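Local coordinates for 6-phosphogluconate dehydrogenase, NAD-binding (Mycolicibacterium smegmatis MC2 155, PDB 6SMT), which probably reduces imines to amines with S-enantioselectivity, using NADPH as the hydride donor, at residues 240-252 with 263-275. Sequence-based numbering, arbitrary orientation.
With NDP (NADPH dihydro-nicotinamide-adenine-dinucleotide phosphate), chain F.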
# COMPACT_ATOMS: atom_id res chain seq x y z
N SER B 240 5.61 -13.38 11.91
CA SER B 240 4.45 -14.15 12.40
C SER B 240 3.24 -13.26 12.67
O SER B 240 3.32 -12.02 12.96
CB SER B 240 4.75 -14.91 13.60
OG SER B 240 4.86 -14.05 14.75
N VAL B 241 2.06 -13.87 12.60
CA VAL B 241 0.82 -13.23 13.00
C VAL B 241 0.85 -12.72 14.44
O VAL B 241 0.36 -11.60 14.72
CB VAL B 241 -0.34 -14.21 12.80
CG1 VAL B 241 -1.63 -13.72 13.34
CG2 VAL B 241 -0.42 -14.57 11.31
N SER B 242 1.41 -13.51 15.37
CA SER B 242 1.52 -13.10 16.79
C SER B 242 2.34 -11.80 16.89
O SER B 242 2.00 -10.90 17.64
CB SER B 242 2.08 -14.18 17.62
OG SER B 242 3.40 -14.58 17.23
N SER B 243 3.38 -11.66 16.07
CA SER B 243 4.19 -10.44 16.12
C SER B 243 3.38 -9.24 15.68
O SER B 243 3.44 -8.16 16.29
CB SER B 243 5.48 -10.67 15.28
OG SER B 243 6.36 -9.54 15.45
N VAL B 244 2.64 -9.36 14.56
CA VAL B 244 1.84 -8.21 14.11
C VAL B 244 0.69 -7.95 15.05
O VAL B 244 0.26 -6.82 15.15
CB VAL B 244 1.45 -8.27 12.64
CG1 VAL B 244 0.53 -9.29 12.37
CG2 VAL B 244 0.92 -6.92 12.16
N ALA B 245 0.22 -8.99 15.74
CA ALA B 245 -0.84 -8.71 16.74
C ALA B 245 -0.37 -7.73 17.79
O ALA B 245 -1.14 -6.87 18.29
CB ALA B 245 -1.29 -10.01 17.39
N SER B 246 0.91 -7.82 18.20
CA SER B 246 1.49 -6.87 19.11
C SER B 246 1.70 -5.53 18.43
O SER B 246 1.32 -4.47 18.92
CB SER B 246 2.82 -7.41 19.57
OG SER B 246 3.49 -6.44 20.32
N SER B 247 2.27 -5.56 17.21
CA SER B 247 2.60 -4.32 16.51
C SER B 247 1.39 -3.44 16.24
O SER B 247 1.40 -2.22 16.48
CB SER B 247 3.35 -4.66 15.23
OG SER B 247 3.79 -3.41 14.65
N VAL B 248 0.32 -4.05 15.74
CA VAL B 248 -0.86 -3.26 15.35
C VAL B 248 -1.45 -2.53 16.57
O VAL B 248 -1.93 -1.39 16.39
CB VAL B 248 -1.90 -4.12 14.62
CG1 VAL B 248 -2.62 -5.08 15.54
CG2 VAL B 248 -2.87 -3.24 13.82
N ARG B 249 -1.36 -3.13 17.76
CA ARG B 249 -1.80 -2.39 18.96
C ARG B 249 -1.05 -1.10 19.19
O ARG B 249 -1.61 -0.06 19.56
CB ARG B 249 -1.74 -3.33 20.16
CG ARG B 249 -2.84 -4.36 20.13
CD ARG B 249 -2.67 -5.39 21.19
NE ARG B 249 -3.89 -6.17 21.23
CZ ARG B 249 -4.40 -7.04 20.34
NH1 ARG B 249 -3.87 -7.32 19.12
NH2 ARG B 249 -5.60 -7.50 20.67
N HIS B 250 0.30 -1.15 18.95
CA HIS B 250 1.14 0.05 19.05
C HIS B 250 0.71 1.13 18.10
O HIS B 250 0.62 2.30 18.43
CB HIS B 250 2.59 -0.34 18.85
CG HIS B 250 3.10 -1.43 19.65
ND1 HIS B 250 4.11 -2.24 19.20
CD2 HIS B 250 2.70 -1.95 20.84
CE1 HIS B 250 4.31 -3.19 20.06
NE2 HIS B 250 3.44 -3.03 21.13
N LEU B 251 0.46 0.71 16.82
CA LEU B 251 0.02 1.62 15.78
C LEU B 251 -1.28 2.31 16.17
O LEU B 251 -1.38 3.51 15.92
CB LEU B 251 -0.04 0.89 14.44
CG LEU B 251 1.22 0.08 14.04
CD1 LEU B 251 0.97 -0.56 12.68
CD2 LEU B 251 2.44 0.99 13.94
N ILE B 252 -2.25 1.52 16.65
CA ILE B 252 -3.54 2.11 17.08
C ILE B 252 -3.38 3.07 18.29
O ILE B 252 -3.95 4.18 18.19
CB ILE B 252 -4.46 0.96 17.37
CG1 ILE B 252 -4.86 0.24 16.09
CG2 ILE B 252 -5.70 1.49 18.12
CD1 ILE B 252 -5.45 -1.15 16.29
N GLY B 263 -9.52 3.76 12.25
CA GLY B 263 -10.45 2.81 11.68
C GLY B 263 -9.83 1.72 10.80
O GLY B 263 -10.25 0.58 10.88
N LEU B 264 -8.86 2.08 9.92
CA LEU B 264 -8.33 1.04 9.05
C LEU B 264 -7.52 0.04 9.87
O LEU B 264 -7.69 -1.18 9.73
CB LEU B 264 -7.52 1.59 7.87
CG LEU B 264 -8.38 1.96 6.62
CD1 LEU B 264 -9.00 3.26 6.89
CD2 LEU B 264 -7.60 1.91 5.35
N LEU B 265 -6.65 0.51 10.75
CA LEU B 265 -5.86 -0.41 11.57
C LEU B 265 -6.73 -1.21 12.54
O LEU B 265 -6.40 -2.36 12.83
CB LEU B 265 -4.78 0.34 12.37
CG LEU B 265 -3.67 0.96 11.54
CD1 LEU B 265 -3.03 2.09 12.33
CD2 LEU B 265 -2.70 -0.10 11.14
N GLU B 266 -7.82 -0.60 13.04
CA GLU B 266 -8.75 -1.33 13.94
C GLU B 266 -9.35 -2.50 13.21
O GLU B 266 -9.57 -3.53 13.83
CB GLU B 266 -9.77 -0.35 14.53
CG GLU B 266 -9.17 0.60 15.53
CD GLU B 266 -10.04 1.78 15.92
OE1 GLU B 266 -10.96 2.15 15.15
OE2 GLU B 266 -9.76 2.36 17.00
N ALA B 267 -9.77 -2.31 11.95
CA ALA B 267 -10.34 -3.37 11.14
C ALA B 267 -9.31 -4.47 10.90
O ALA B 267 -9.57 -5.66 11.07
CB ALA B 267 -10.91 -2.86 9.83
N PHE B 268 -8.06 -4.06 10.61
CA PHE B 268 -7.00 -5.06 10.42
C PHE B 268 -6.73 -5.86 11.70
O PHE B 268 -6.55 -7.07 11.64
CB PHE B 268 -5.73 -4.34 9.92
CG PHE B 268 -4.63 -5.27 9.50
CD1 PHE B 268 -4.76 -6.14 8.42
CD2 PHE B 268 -3.43 -5.24 10.19
CE1 PHE B 268 -3.73 -6.99 8.06
CE2 PHE B 268 -2.40 -6.07 9.79
CZ PHE B 268 -2.54 -6.92 8.75
N ARG B 269 -6.68 -5.19 12.81
CA ARG B 269 -6.49 -5.87 14.10
C ARG B 269 -7.54 -6.96 14.29
O ARG B 269 -7.22 -8.07 14.73
CB ARG B 269 -6.51 -4.88 15.24
CG ARG B 269 -6.29 -5.58 16.58
CD ARG B 269 -6.43 -4.65 17.77
NE ARG B 269 -7.78 -4.13 17.76
CZ ARG B 269 -8.70 -4.63 18.61
NH1 ARG B 269 -8.35 -5.62 19.43
NH2 ARG B 269 -9.94 -4.16 18.61
N GLY B 270 -8.79 -6.63 13.97
CA GLY B 270 -9.79 -7.69 14.16
C GLY B 270 -9.49 -8.94 13.42
O GLY B 270 -9.61 -10.06 13.97
N TYR B 271 -8.94 -8.87 12.19
CA TYR B 271 -8.56 -10.04 11.43
C TYR B 271 -7.36 -10.73 12.08
O TYR B 271 -7.28 -11.94 12.10
CB TYR B 271 -8.23 -9.70 9.98
CG TYR B 271 -9.26 -8.85 9.27
CD1 TYR B 271 -10.62 -9.08 9.33
CD2 TYR B 271 -8.86 -7.79 8.50
CE1 TYR B 271 -11.53 -8.24 8.67
CE2 TYR B 271 -9.73 -6.98 7.80
CZ TYR B 271 -11.10 -7.20 7.91
OH TYR B 271 -11.97 -6.37 7.25
N VAL B 272 -6.36 -9.94 12.45
CA VAL B 272 -5.15 -10.49 13.12
C VAL B 272 -5.53 -11.24 14.40
O VAL B 272 -5.10 -12.38 14.56
CB VAL B 272 -4.17 -9.34 13.37
CG1 VAL B 272 -3.03 -9.84 14.24
CG2 VAL B 272 -3.64 -8.77 12.08
N ASP B 273 -6.35 -10.63 15.21
CA ASP B 273 -6.74 -11.26 16.47
C ASP B 273 -7.55 -12.54 16.18
O ASP B 273 -7.40 -13.50 16.97
CB ASP B 273 -7.50 -10.29 17.33
CG ASP B 273 -6.67 -9.20 17.97
OD1 ASP B 273 -5.40 -9.34 17.93
OD2 ASP B 273 -7.31 -8.26 18.55
N ALA B 274 -8.44 -12.52 15.22
CA ALA B 274 -9.17 -13.74 14.89
C ALA B 274 -8.24 -14.84 14.42
O ALA B 274 -8.45 -16.00 14.72
CB ALA B 274 -10.19 -13.40 13.88
N THR B 275 -7.14 -14.49 13.71
CA THR B 275 -6.21 -15.48 13.25
C THR B 275 -5.45 -16.11 14.44
O THR B 275 -5.20 -17.31 14.45
CB THR B 275 -5.22 -14.81 12.28
OG1 THR B 275 -5.95 -14.25 11.17
CG2 THR B 275 -4.23 -15.78 11.68
PA NDP F . 8.77 -11.63 17.11
O1A NDP F . 8.35 -10.24 16.99
O2A NDP F . 7.80 -12.74 16.84
O5B NDP F . 9.36 -11.84 18.54
C5B NDP F . 9.81 -13.17 18.95
C4B NDP F . 10.98 -13.05 19.88
O4B NDP F . 10.60 -12.32 21.08
C3B NDP F . 11.50 -14.42 20.35
O3B NDP F . 12.90 -14.33 20.57
C2B NDP F . 10.74 -14.59 21.66
O2B NDP F . 11.28 -15.50 22.57
C1B NDP F . 10.89 -13.16 22.18
N9A NDP F . 10.01 -12.82 23.28
C8A NDP F . 8.64 -12.69 23.25
N7A NDP F . 8.13 -12.41 24.45
C5A NDP F . 9.20 -12.45 25.30
C6A NDP F . 9.38 -12.27 26.70
N6A NDP F . 8.36 -11.95 27.52
N1A NDP F . 10.60 -12.42 27.21
C2A NDP F . 11.63 -12.73 26.41
N3A NDP F . 11.61 -12.85 25.08
C4A NDP F . 10.38 -12.72 24.59
O3 NDP F . 10.09 -11.97 16.24
PN NDP F . 10.86 -11.36 15.00
O1N NDP F . 12.21 -11.95 15.04
O2N NDP F . 10.01 -11.56 13.82
O5D NDP F . 10.87 -9.82 15.25
C5D NDP F . 11.61 -9.24 16.36
C4D NDP F . 11.41 -7.74 16.31
O4D NDP F . 11.96 -7.25 15.05
C3D NDP F . 9.96 -7.28 16.36
O3D NDP F . 9.81 -6.17 17.24
C2D NDP F . 9.63 -6.97 14.92
O2D NDP F . 8.64 -5.97 14.73
C1D NDP F . 11.00 -6.48 14.40
N1N NDP F . 11.13 -6.65 12.94
C2N NDP F . 10.95 -7.89 12.37
C3N NDP F . 11.03 -8.05 11.01
C7N NDP F . 10.80 -9.36 10.41
O7N NDP F . 10.83 -9.39 9.15
N7N NDP F . 10.61 -10.49 11.07
C4N NDP F . 11.25 -6.88 10.16
C5N NDP F . 11.49 -5.67 10.84
C6N NDP F . 11.44 -5.57 12.15
P2B NDP F . 10.89 -17.09 22.35
O1X NDP F . 11.72 -17.59 21.17
O2X NDP F . 11.27 -17.70 23.64
O3X NDP F . 9.39 -17.16 22.07
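Val-248 and Arg-269 meet at the middle of a helical hairpin in the C-terminal helical domain, formed by helices 241-257 and 263-280; the axes of 241-252 and 263-275 run roughly antiparallel, approaching to 9.3 Å with 145° between their directions. Arg-249 can be followed outward along the exposed flank of the pair. Its CB leaves the helix beside the interface, CG lies anti to the carbonyl carbon (chi1 -73°), and the chain stays extended to NE, carrying the guanidinium across to Asp-273. There NH1 gives a nearly straight bond to the syn lone pair of OD1, while NH2 reaches OD2 from 28° outside the carboxylate plane. A second bond from NH1, to Ala-245 O one turn back, helps fix the group's rotation. Arg-269 suits its place: in one of its two modelled conformers, CD lies over the outer part of one face of that guanidinium and NH1 bridges to Asp-273 OD2; the shared carboxylate probably offsets the closeness of the two cations.

Inside, compact branched residues fill the gap between backbones: Val-272 CG1 sits 3.5 Å from Ala-245 CA, an approach the small alanine permits. Ile-252 and Leu-265 overlap side by side, pointing oppositely, with Ile-252 CG1 3.7 Å from Leu-265 CB, and Val-248 CG2 touches the edge of the Phe-268 ring. The far side of helix 241-257 serves the cofactor, gripped largely by the second subunit: Ser-243 OG donates to NADPH phosphate oxygen O1A at 2.6 Å.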